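Local coordinates for TetR-family transcriptional regulator (Pectobacterium atrosepticum, PDB 2HYT), which probably binds cis-regulatory DNA and acts as a transcription factor of the TetR family, at residues Met10-Thr13 / Arg14-Leu18; Gly47-Tyr50 / His51-Asp55; Asp84-Glu87 / Gly88-Arg92; Ala100-Pro103 / Glu104-Arg107. All blocks are in the same frame, centred on the assembly; numbering follows the deposited sequence.

Interaction 1. Residues Met10-Thr13 / Arg14-Leu18; sequences MEET and RATLL
The carbonyls of Met10, Glu11, Glu12 and Thr13 accept in turn from the amides of Arg14, Ala15, Thr16 and Leu17, the i to i+4 pattern of an alpha-helix. Thr13 O takes two donors. Leu17 N lies 2.9 Å from Thr13 O and close to the line of the C=O bond. Thr16 OG1 also donates to Thr13 O at 2.9 Å, in the carbonyl plane and on a lone pair. The hydroxyl gets there because chi1 of Thr16 (82°) sets OG1 between the backbone N and the carbonyl carbon. The same torsion brings the methyl Thr16 CG2 close to Glu12 O, at 3.0 Å. Thr13 and Leu17 run side by side, with Thr13 CG2 4.0 Å from Leu17 CD1. Thr13 OG1 turns back along the helix and is bonded to Glu9 O. The Arg14 chain is extended and carries its guanidinium away from this turn to helix 48-53, where NH1 bonds to His52 O. Met10, a selenomethionine, also reaches His51 and His52. Glu11, Glu12 and Thr16 stay on the exposed side. Helix 7-28 thus rests with Met10, Arg14 and Leu17 on helix 48-53, while Arg14 and Leu18 touch helix 56-81.

Interaction 2. Residues Gly47-Tyr50 / His51-Asp55; sequences GALY and HHFGD
His51 N donates to Gly47 O at 2.9 Å and His52 N to Ala48 O at 3.0 Å, the first of four backbone bonds in this short helix. Phe53 N then reaches Leu49 O, and Gly54 N reaches Tyr50 O. The last is the most bent of the four, with an N-H...O angle of 143°, and its donor is tilted out of the carbonyl plane. It closes the helix at Gly54, whose positive phi (88°) takes the chain out of the spiral. Gly47, at the N-cap, also has a positive phi. Asp55 caps the next helix, with OD1 accepting from Gly58 N.

The rings pack around these carbonyls. His52 turns its edge to Ala48 O, which lies in the ring plane, 3.2 Å from His52 CD2. Its chi1 (-75°) puts CG beside its own backbone N, which brings the ring back over the preceding turn. Leu49 O lies at the edge of the Phe53 ring, near its plane, 3.4 Å from Phe53 CD2. His52 CB sits over one face of the Phe53 ring, toward its rim. Leu49 CD2 touches Phe53 CE2 at 4.2 Å. The edge of the Tyr50 ring is near Gly54 O.

Leu49 packs on Met35, Leu38 and Thr39 of helix 35-42, and Phe53 packs on Leu59 and Ala62 of helix 56-81. Helix 48-53 is the second helix of the predicted helix-turn-helix motif, the position of the recognition helix in TetR-family proteins. Its exposed Tyr50 and His51 are consistent with a DNA-facing surface.

Interaction 3. Residues Asp84-Glu87 / Gly88-Arg92; sequences DDWE and GFRCR. With EDO (1,2-ethanediol), chain B.
Trp86 meets two side chains of the next turn, Phe89 and Arg90. With Phe89 the pairing is oblique, the planes at 33° and the ring centroids 5.0 Å apart. The closest atoms are Trp86 CZ3 and Phe89 CD2, at 3.3 Å. With Arg90 it is a CH-pi contact: Arg90 CG lies over the face of the Trp86 five-membered ring, 4.2 Å from its centroid. Phe89 also packs on Leu135, Ile136 and Leu139 of helix 122-141. Among the ionic contacts, in the conformer described, Glu87 OE1 forms a salt bridge to Arg90 NH1 at 2.9 Å. There OE2 adds a weak bond to the same nitrogen, and the bend at chi2 (-63°) folds the carboxylate back toward Arg90. Hydrogen bonds start helix 85-98. Asp84 caps it, with OD2 accepting from Glu87 N at 3.0 Å, on its anti side. Asp84 OD2 also pairs with Arg197. Arg92 points elsewhere: NE donates to O1 of a 1,2-ethanediol at 2.9 Å, while NH1 and NH2 bond Ser79 and Ser131. Arg90 is thus shared, its aliphatic part against indole and its charge between Glu87 and Glu186. These carboxylates probably help offset the closeness of the like-charged guanidinium of Arg94.

Interaction 4. Residues Ala100-Pro103 / Glu104-Arg107; sequences ALEP and EIQR. With EDO (1,2-ethanediol), chain D.
The guanidinium of Arg107 turns its edge to Pro103 O, which lies near its plane. Arg107 NE makes a weak bond to that oxygen at 3.4 Å. The bend at chi3 (-73°) folds the arginine back toward it. Arg107 N donates to the same Pro103 O at 3.0 Å, so one carbonyl receives both the backbone and the side chain of this residue. Arg107 NH2 passes 4.0 Å from Pro103 CB and is bonded to Ser26 O.

With CG anti to the backbone N (chi1 180°), the extended Gln106 chain runs past Ala100 O. Gln106 CB and CG lie against this oxygen, the CB at 3.2 Å. The carbonyl is buried here and finds no hydrogen-bond partner in the model. Gln106 OE1 accepts from a water, which also donates to Leu101 O at 2.7 Å. The water therefore ties the loop to the first turn of the helix. Gln106 N is bonded to Glu102 O at 2.8 Å, nearly straight. Glu102 holds the N-cap position, and its OE2 pairs with Arg74. Glu102 OE1 lies 3.6 Å from Ile105 CD1, the two side chains running together.

The carboxylate of Glu104 accepts through OE1 from O2 of a 1,2-ethanediol at 2.7 Å, and OE1 also pairs with Arg22. The site joins the loop after helix 85-98 to the start of helix 103-117. Ala100 and Leu101 pack on helix 150-170, and Leu101 also on helix 174-190. Glu104 and Ile105 rest on helix 56-81.

Interactions 1 and 2 form one unit, with centres 11 Å apart. Arg14 CZ is 3.6 Å from Phe53 CE1, and Leu17 CD1 is 3.5 Å from His52 CD2. Helix 7-28 thus packs against helix 48-53 of the predicted DNA-binding motif. Interactions 3 and 4 both lie in the C-terminal part of the protein, on consecutive helices, with centres 23 Å apart and no touch. Interaction 4 comes nearer the N-terminal pair: its nearest atoms are about 7 Å from interaction 1, and through its side chains it also joins helix 7-28. Interaction 3 is remote, its centre 42 Å from that of interaction 2.

Interaction 1. Residues Met10-Thr13 / Arg14-Leu18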
loop_
_atom_site.group_PDB
_atom_site.type_symbol
_atom_site.label_atom_id
_atom_site.label_comp_id
_atom_site.label_asym_id
_atom_site.label_seq_id
_atom_site.Cartn_x
_atom_site.Cartn_y
_atom_site.Cartn_z
HETATM N N MSE A 10 -22.511 6.145 -25.891
HETATM C CA MSE A 10 -21.213 6.591 -25.385
HETATM C C MSE A 10 -20.600 5.524 -24.517
HETATM O O MSE A 10 -19.401 5.274 -24.603
HETATM C CB MSE A 10 -21.360 7.893 -24.588
HETATM C CG MSE A 10 -21.712 9.053 -25.455
HETATM SE SE MSE A 10 -20.145 9.557 -26.462
HETATM C CE MSE A 10 -18.994 10.208 -24.961
ATOM N N GLU A 11 -21.417 4.873 -23.684
ATOM C CA GLU A 11 -20.886 3.854 -22.809
ATOM C C GLU A 11 -20.365 2.679 -23.620
ATOM O O GLU A 11 -19.308 2.151 -23.291
ATOM C CB GLU A 11 -21.933 3.394 -21.790
ATOM C CG GLU A 11 -22.189 4.407 -20.693
ATOM C CD GLU A 11 -23.420 4.058 -19.837
ATOM O OE1 GLU A 11 -24.279 3.248 -20.306
ATOM O OE2 GLU A 11 -23.514 4.611 -18.700
ATOM N N GLU A 12 -21.075 2.300 -24.686
ATOM C CA GLU A 12 -20.624 1.214 -25.563
ATOM C C GLU A 12 -19.296 1.575 -26.201
ATOM O O GLU A 12 -18.358 0.774 -26.203
ATOM C CB GLU A 12 -21.642 0.897 -26.679
ATOM C CG GLU A 12 -21.141 -0.192 -27.676
ATOM C CD GLU A 12 -21.865 -0.228 -29.050
ATOM O OE1 GLU A 12 -22.760 0.618 -29.308
ATOM O OE2 GLU A 12 -21.526 -1.139 -29.862
ATOM N N THR A 13 -19.205 2.781 -26.736
ATOM C CA THR A 13 -17.955 3.210 -27.381
ATOM C C THR A 13 -16.803 3.254 -26.372
ATOM O O THR A 13 -15.713 2.735 -26.668
ATOM C CB THR A 13 -18.132 4.555 -28.080
ATOM O OG1 THR A 13 -19.169 4.461 -29.079
ATOM C CG2 THR A 13 -16.842 5.034 -28.735
ATOM N N ARG A 14 -17.048 3.808 -25.185
ATOM C CA ARG A 14 -16.007 3.841 -24.128
ATOM C C ARG A 14 -15.456 2.442 -23.860
ATOM O O ARG A 14 -14.242 2.196 -23.765
ATOM C CB ARG A 14 -16.628 4.391 -22.837
ATOM C CG ARG A 14 -15.640 4.596 -21.725
ATOM C CD ARG A 14 -16.285 4.965 -20.386
ATOM N NE ARG A 14 -15.287 5.111 -19.337
ATOM C CZ ARG A 14 -14.596 6.225 -19.134
ATOM N NH1 ARG A 14 -14.799 7.257 -19.935
ATOM N NH2 ARG A 14 -13.666 6.276 -18.164
ATOM N N ALA A 15 -16.384 1.493 -23.704
ATOM C CA ALA A 15 -15.987 0.090 -23.449
ATOM C C ALA A 15 -15.126 -0.516 -24.568
ATOM O O ALA A 15 -14.135 -1.259 -24.289
ATOM C CB ALA A 15 -17.284 -0.761 -23.199
ATOM N N THR A 16 -15.468 -0.229 -25.836
ATOM C CA THR A 16 -14.647 -0.704 -26.965
ATOM C C THR A 16 -13.259 -0.065 -26.934
ATOM O O THR A 16 -12.267 -0.719 -27.174
ATOM C CB THR A 16 -15.336 -0.519 -28.348
ATOM O OG1 THR A 16 -15.146 0.829 -28.801
ATOM C CG2 THR A 16 -16.850 -0.881 -28.246
ATOM N N LEU A 17 -13.209 1.235 -26.608
ATOM C CA LEU A 17 -11.909 1.920 -26.584
ATOM C C LEU A 17 -11.027 1.384 -25.466
ATOM O O LEU A 17 -9.846 1.209 -25.617
ATOM C CB LEU A 17 -12.084 3.417 -26.442
ATOM C CG LEU A 17 -12.744 4.094 -27.617
ATOM C CD1 LEU A 17 -13.164 5.527 -27.194
ATOM C CD2 LEU A 17 -11.833 4.101 -28.833
ATOM N N LEU A 18 -11.654 1.071 -24.345
ATOM C CA LEU A 18 -10.937 0.550 -23.202
ATOM C C LEU A 18 -10.363 -0.835 -23.508
ATOM O O LEU A 18 -9.210 -1.121 -23.200
ATOM C CB LEU A 18 -11.862 0.517 -21.964
ATOM C CG LEU A 18 -11.145 0.527 -20.622
ATOM C CD1 LEU A 18 -10.540 1.923 -20.451
ATOM C CD2 LEU A 18 -12.128 0.149 -19.430
#

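Interaction 2. Residues Gly47-Tyr50 / His51-Asp55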
loop_
_atom_site.group_PDB
_atom_site.type_symbol
_atom_site.label_atom_id
_atom_site.label_comp_id
_atom_site.label_asym_id
_atom_site.label_seq_id
_atom_site.Cartn_x
_atom_site.Cartn_y
_atom_site.Cartn_z
ATOM N N GLY A 47 -8.841 12.196 -31.793
ATOM C CA GLY A 47 -9.564 12.787 -30.666
ATOM C C GLY A 47 -10.492 11.892 -29.878
ATOM O O GLY A 47 -10.921 12.259 -28.787
ATOM N N ALA A 48 -10.758 10.672 -30.351
ATOM C CA ALA A 48 -11.708 9.817 -29.643
ATOM C C ALA A 48 -11.273 9.512 -28.205
ATOM O O ALA A 48 -12.076 9.589 -27.238
ATOM C CB ALA A 48 -11.912 8.519 -30.455
ATOM N N LEU A 49 -10.017 9.109 -28.062
ATOM C CA LEU A 49 -9.464 8.778 -26.742
ATOM C C LEU A 49 -9.435 10.003 -25.819
ATOM O O LEU A 49 -9.799 9.900 -24.655
ATOM C CB LEU A 49 -8.061 8.194 -26.871
ATOM C CG LEU A 49 -7.913 6.835 -27.536
ATOM C CD1 LEU A 49 -6.425 6.520 -27.758
ATOM C CD2 LEU A 49 -8.593 5.786 -26.714
ATOM N N TYR A 50 -9.038 11.177 -26.335
ATOM C CA TYR A 50 -9.086 12.369 -25.494
ATOM C C TYR A 50 -10.529 12.714 -25.077
ATOM O O TYR A 50 -10.807 13.075 -23.924
ATOM C CB TYR A 50 -8.463 13.569 -26.158
ATOM C CG TYR A 50 -6.970 13.445 -26.348
ATOM C CD1 TYR A 50 -6.141 13.262 -25.249
ATOM C CD2 TYR A 50 -6.408 13.533 -27.583
ATOM C CE1 TYR A 50 -4.780 13.166 -25.388
ATOM C CE2 TYR A 50 -5.032 13.437 -27.733
ATOM C CZ TYR A 50 -4.244 13.239 -26.638
ATOM O OH TYR A 50 -2.878 13.167 -26.782
ATOM N N HIS A 51 -11.453 12.571 -25.998
ATOM C CA HIS A 51 -12.852 12.864 -25.698
ATOM C C HIS A 51 -13.434 12.000 -24.588
ATOM O O HIS A 51 -14.112 12.472 -23.679
ATOM C CB HIS A 51 -13.646 12.631 -26.966
ATOM C CG HIS A 51 -15.095 12.901 -26.832
ATOM N ND1 HIS A 51 -15.580 14.156 -26.522
ATOM C CD2 HIS A 51 -16.178 12.124 -27.071
ATOM C CE1 HIS A 51 -16.904 14.119 -26.513
ATOM N NE2 HIS A 51 -17.292 12.907 -26.856
ATOM N N HIS A 52 -13.105 10.701 -24.624
ATOM C CA HIS A 52 -13.605 9.812 -23.590
ATOM C C HIS A 52 -12.839 9.822 -22.256
ATOM O O HIS A 52 -13.447 9.606 -21.189
ATOM C CB HIS A 52 -13.695 8.366 -24.118
ATOM C CG HIS A 52 -14.842 8.152 -25.046
ATOM N ND1 HIS A 52 -16.068 7.678 -24.623
ATOM C CD2 HIS A 52 -14.958 8.395 -26.364
ATOM C CE1 HIS A 52 -16.873 7.585 -25.667
ATOM N NE2 HIS A 52 -16.240 8.056 -26.726
ATOM N N PHE A 53 -11.507 9.967 -22.297
ATOM C CA PHE A 53 -10.680 9.752 -21.122
ATOM C C PHE A 53 -9.891 10.982 -20.645
ATOM O O PHE A 53 -9.341 10.955 -19.557
ATOM C CB PHE A 53 -9.724 8.584 -21.395
ATOM C CG PHE A 53 -10.440 7.309 -21.780
ATOM C CD1 PHE A 53 -11.112 6.563 -20.844
ATOM C CD2 PHE A 53 -10.528 6.921 -23.097
ATOM C CE1 PHE A 53 -11.804 5.421 -21.202
ATOM C CE2 PHE A 53 -11.181 5.753 -23.448
ATOM C CZ PHE A 53 -11.864 5.036 -22.511
ATOM N N GLY A 54 -9.818 12.033 -21.455
ATOM C CA GLY A 54 -9.172 13.281 -21.040
ATOM C C GLY A 54 -7.686 13.288 -21.331
ATOM O O GLY A 54 -7.167 14.132 -22.059
ATOM N N ASP A 55 -7.001 12.328 -20.709
ATOM C CA ASP A 55 -5.538 12.149 -20.868
ATOM C C ASP A 55 -5.154 10.711 -20.701
ATOM O O ASP A 55 -5.980 9.876 -20.367
ATOM C CB ASP A 55 -4.751 13.072 -19.897
ATOM C CG ASP A 55 -5.060 12.847 -18.421
ATOM O OD1 ASP A 55 -5.810 11.926 -18.022
ATOM O OD2 ASP A 55 -4.488 13.634 -17.595
#

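Interaction 3. Residues Asp84-Glu87 / Gly88-Arg92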
loop_
_atom_site.group_PDB
_atom_site.type_symbol
_atom_site.label_atom_id
_atom_site.label_comp_id
_atom_site.label_asym_id
_atom_site.label_seq_id
_atom_site.Cartn_x
_atom_site.Cartn_y
_atom_site.Cartn_z
ATOM N N ASP A 84 -13.502 -26.788 1.110
ATOM C CA ASP A 84 -13.149 -26.477 2.503
ATOM C C ASP A 84 -12.908 -24.965 2.575
ATOM O O ASP A 84 -12.140 -24.462 1.799
ATOM C CB ASP A 84 -11.874 -27.198 2.910
ATOM C CG ASP A 84 -11.483 -26.887 4.322
ATOM O OD1 ASP A 84 -12.138 -27.392 5.240
ATOM O OD2 ASP A 84 -10.578 -26.078 4.533
ATOM N N ASP A 85 -13.560 -24.261 3.485
ATOM C CA ASP A 85 -13.508 -22.813 3.426
ATOM C C ASP A 85 -12.144 -22.240 3.831
ATOM O O ASP A 85 -11.715 -21.208 3.279
ATOM C CB ASP A 85 -14.646 -22.204 4.199
ATOM C CG ASP A 85 -16.020 -22.604 3.606
ATOM O OD1 ASP A 85 -16.082 -22.849 2.380
ATOM O OD2 ASP A 85 -16.980 -22.730 4.364
ATOM N N TRP A 86 -11.466 -22.907 4.752
ATOM C CA TRP A 86 -10.107 -22.460 5.100
ATOM C C TRP A 86 -9.172 -22.620 3.905
ATOM O O TRP A 86 -8.405 -21.697 3.567
ATOM C CB TRP A 86 -9.547 -23.230 6.286
ATOM C CG TRP A 86 -8.142 -22.848 6.593
ATOM C CD1 TRP A 86 -7.047 -23.658 6.505
ATOM C CD2 TRP A 86 -7.655 -21.563 7.026
ATOM N NE1 TRP A 86 -5.914 -22.959 6.848
ATOM C CE2 TRP A 86 -6.256 -21.676 7.177
ATOM C CE3 TRP A 86 -8.255 -20.354 7.319
ATOM C CZ2 TRP A 86 -5.452 -20.598 7.596
ATOM C CZ3 TRP A 86 -7.461 -19.291 7.724
ATOM C CH2 TRP A 86 -6.075 -19.437 7.890
ATOM N N GLU A 87 -9.248 -23.758 3.228
ATOM C CA GLU A 87 -8.390 -23.985 2.058
ATOM C C GLU A 87 -8.772 -23.031 0.932
ATOM O O GLU A 87 -7.916 -22.565 0.200
ATOM C CB GLU A 87 -8.450 -25.445 1.605
ATOM C CG GLU A 87 -7.948 -26.434 2.646
ATOM C CD GLU A 87 -6.480 -26.257 3.000
ATOM O OE1 GLU A 87 -5.694 -25.818 2.139
ATOM O OE2 GLU A 87 -6.120 -26.568 4.145
ATOM N N GLY A 88 -10.057 -22.699 0.819
ATOM C CA GLY A 88 -10.482 -21.737 -0.165
ATOM C C GLY A 88 -9.897 -20.345 0.109
ATOM O O GLY A 88 -9.554 -19.584 -0.808
ATOM N N PHE A 89 -9.811 -19.990 1.383
ATOM C CA PHE A 89 -9.221 -18.708 1.786
ATOM C C PHE A 89 -7.725 -18.698 1.476
ATOM O O PHE A 89 -7.230 -17.723 0.911
ATOM C CB PHE A 89 -9.494 -18.484 3.290
ATOM C CG PHE A 89 -8.575 -17.483 3.930
ATOM C CD1 PHE A 89 -8.791 -16.161 3.773
ATOM C CD2 PHE A 89 -7.505 -17.892 4.715
ATOM C CE1 PHE A 89 -7.958 -15.227 4.385
ATOM C CE2 PHE A 89 -6.684 -16.980 5.329
ATOM C CZ PHE A 89 -6.910 -15.622 5.152
ATOM N N ARG A 90 -7.014 -19.771 1.812
ATOM C CA ARG A 90 -5.561 -19.883 1.467
ATOM C C ARG A 90 -5.394 -19.788 -0.034
ATOM O O ARG A 90 -4.496 -19.108 -0.522
ATOM C CB ARG A 90 -4.964 -21.196 1.963
ATOM C CG ARG A 90 -4.845 -21.255 3.492
ATOM C CD ARG A 90 -4.263 -22.605 3.984
ATOM N NE ARG A 90 -3.077 -23.016 3.254
ATOM C CZ ARG A 90 -2.659 -24.267 3.090
ATOM N NH1 ARG A 90 -3.317 -25.284 3.629
ATOM N NH2 ARG A 90 -1.565 -24.499 2.374
ATOM N N CYS A 91 -6.239 -20.496 -0.774
ATOM C CA CYS A 91 -6.140 -20.510 -2.225
ATOM C C CYS A 91 -6.382 -19.132 -2.828
ATOM O O CYS A 91 -5.692 -18.753 -3.744
ATOM C CB CYS A 91 -7.131 -21.505 -2.788
ATOM S SG CYS A 91 -6.992 -21.715 -4.527
ATOM N N ARG A 92 -7.356 -18.407 -2.283
ATOM C CA ARG A 92 -7.665 -17.059 -2.732
ATOM C C ARG A 92 -6.474 -16.113 -2.466
ATOM O O ARG A 92 -6.061 -15.311 -3.345
ATOM C CB ARG A 92 -8.891 -16.557 -2.016
ATOM C CG ARG A 92 -9.255 -15.152 -2.331
ATOM C CD ARG A 92 -10.637 -14.848 -1.839
ATOM N NE ARG A 92 -10.836 -13.413 -1.687
ATOM C CZ ARG A 92 -12.008 -12.852 -1.444
ATOM N NH1 ARG A 92 -13.110 -13.583 -1.351
ATOM N NH2 ARG A 92 -12.060 -11.525 -1.309
HETATM C C1 EDO B . -7.399 -11.256 -2.032
HETATM O O1 EDO B . -8.829 -11.419 -2.149
HETATM C C2 EDO B . -7.111 -9.771 -1.787
HETATM O O2 EDO B . -7.540 -9.369 -0.457
#

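Interaction 4. Residues Ala100-Pro103 / Glu104-Arg107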
loop_
_atom_site.group_PDB
_atom_site.type_symbol
_atom_site.label_atom_id
_atom_site.label_comp_id
_atom_site.label_asym_id
_atom_site.label_seq_id
_atom_site.Cartn_x
_atom_site.Cartn_y
_atom_site.Cartn_z
ATOM N N ALA A 100 0.334 -11.693 -9.777
ATOM C CA ALA A 100 1.438 -10.754 -9.986
ATOM C C ALA A 100 2.382 -11.186 -11.112
ATOM O O ALA A 100 3.235 -10.403 -11.523
ATOM C CB ALA A 100 2.237 -10.564 -8.715
ATOM N N LEU A 101 2.266 -12.428 -11.561
ATOM C CA LEU A 101 3.080 -12.904 -12.697
ATOM C C LEU A 101 2.300 -12.925 -14.003
ATOM O O LEU A 101 2.869 -13.243 -15.057
ATOM C CB LEU A 101 3.646 -14.279 -12.413
ATOM C CG LEU A 101 4.598 -14.383 -11.202
ATOM C CD1 LEU A 101 5.215 -15.808 -11.116
ATOM C CD2 LEU A 101 5.681 -13.302 -11.231
ATOM N N GLU A 102 1.009 -12.613 -13.979
ATOM C CA GLU A 102 0.256 -12.537 -15.226
ATOM C C GLU A 102 0.640 -11.246 -15.927
ATOM O O GLU A 102 0.644 -10.177 -15.322
ATOM C CB GLU A 102 -1.262 -12.579 -14.942
ATOM C CG GLU A 102 -1.677 -13.867 -14.252
ATOM C CD GLU A 102 -3.162 -13.980 -14.018
ATOM O OE1 GLU A 102 -3.921 -13.068 -14.460
ATOM O OE2 GLU A 102 -3.584 -15.002 -13.403
ATOM N N PRO A 103 1.001 -11.318 -17.212
ATOM C CA PRO A 103 1.554 -10.093 -17.827
ATOM C C PRO A 103 0.734 -8.809 -17.695
ATOM O O PRO A 103 1.316 -7.741 -17.451
ATOM C CB PRO A 103 1.754 -10.506 -19.303
ATOM C CG PRO A 103 1.919 -11.927 -19.251
ATOM C CD PRO A 103 1.079 -12.467 -18.119
ATOM N N GLU A 104 -0.594 -8.851 -17.849
ATOM C CA GLU A 104 -1.336 -7.621 -17.748
ATOM C C GLU A 104 -1.320 -7.008 -16.345
ATOM O O GLU A 104 -1.160 -5.808 -16.181
ATOM C CB GLU A 104 -2.799 -7.815 -18.176
ATOM C CG GLU A 104 -3.534 -6.509 -18.164
ATOM C CD GLU A 104 -4.858 -6.593 -18.863
ATOM O OE1 GLU A 104 -5.596 -7.539 -18.543
ATOM O OE2 GLU A 104 -5.155 -5.686 -19.677
ATOM N N ILE A 105 -1.551 -7.843 -15.344
ATOM C CA ILE A 105 -1.557 -7.398 -13.959
ATOM C C ILE A 105 -0.174 -6.945 -13.562
ATOM O O ILE A 105 0.004 -5.883 -12.962
ATOM C CB ILE A 105 -2.132 -8.535 -13.058
ATOM C CG1 ILE A 105 -3.611 -8.739 -13.431
ATOM C CG2 ILE A 105 -1.969 -8.209 -11.562
ATOM C CD1 ILE A 105 -4.272 -9.940 -12.742
ATOM N N GLN A 106 0.827 -7.755 -13.877
ATOM C CA GLN A 106 2.179 -7.426 -13.548
ATOM C C GLN A 106 2.554 -6.054 -14.049
ATOM O O GLN A 106 3.199 -5.270 -13.360
ATOM C CB GLN A 106 3.111 -8.489 -14.144
ATOM C CG GLN A 106 4.544 -8.259 -13.879
ATOM C CD GLN A 106 5.396 -9.304 -14.589
ATOM O OE1 GLN A 106 5.362 -9.404 -15.824
ATOM N NE2 GLN A 106 6.086 -10.123 -13.820
ATOM N N ARG A 107 2.233 -5.795 -15.316
ATOM C CA ARG A 107 2.699 -4.590 -15.971
ATOM C C ARG A 107 1.779 -3.423 -15.697
ATOM O O ARG A 107 2.194 -2.442 -15.074
ATOM C CB ARG A 107 2.826 -4.861 -17.449
ATOM C CG ARG A 107 4.071 -5.718 -17.744
ATOM C CD ARG A 107 4.357 -5.749 -19.240
ATOM N NE ARG A 107 3.387 -6.567 -19.943
ATOM C CZ ARG A 107 3.199 -6.587 -21.266
ATOM N NH1 ARG A 107 3.895 -5.794 -22.075
ATOM N NH2 ARG A 107 2.291 -7.419 -21.779
HETATM C C1 EDO D . -7.788 -9.514 -15.048
HETATM O O1 EDO D . -8.230 -10.822 -14.656
HETATM C C2 EDO D . -7.087 -9.687 -16.398
HETATM O O2 EDO D . -5.754 -9.198 -16.358
HETATM O O HOH W 1 4.861 -12.180 -16.605
#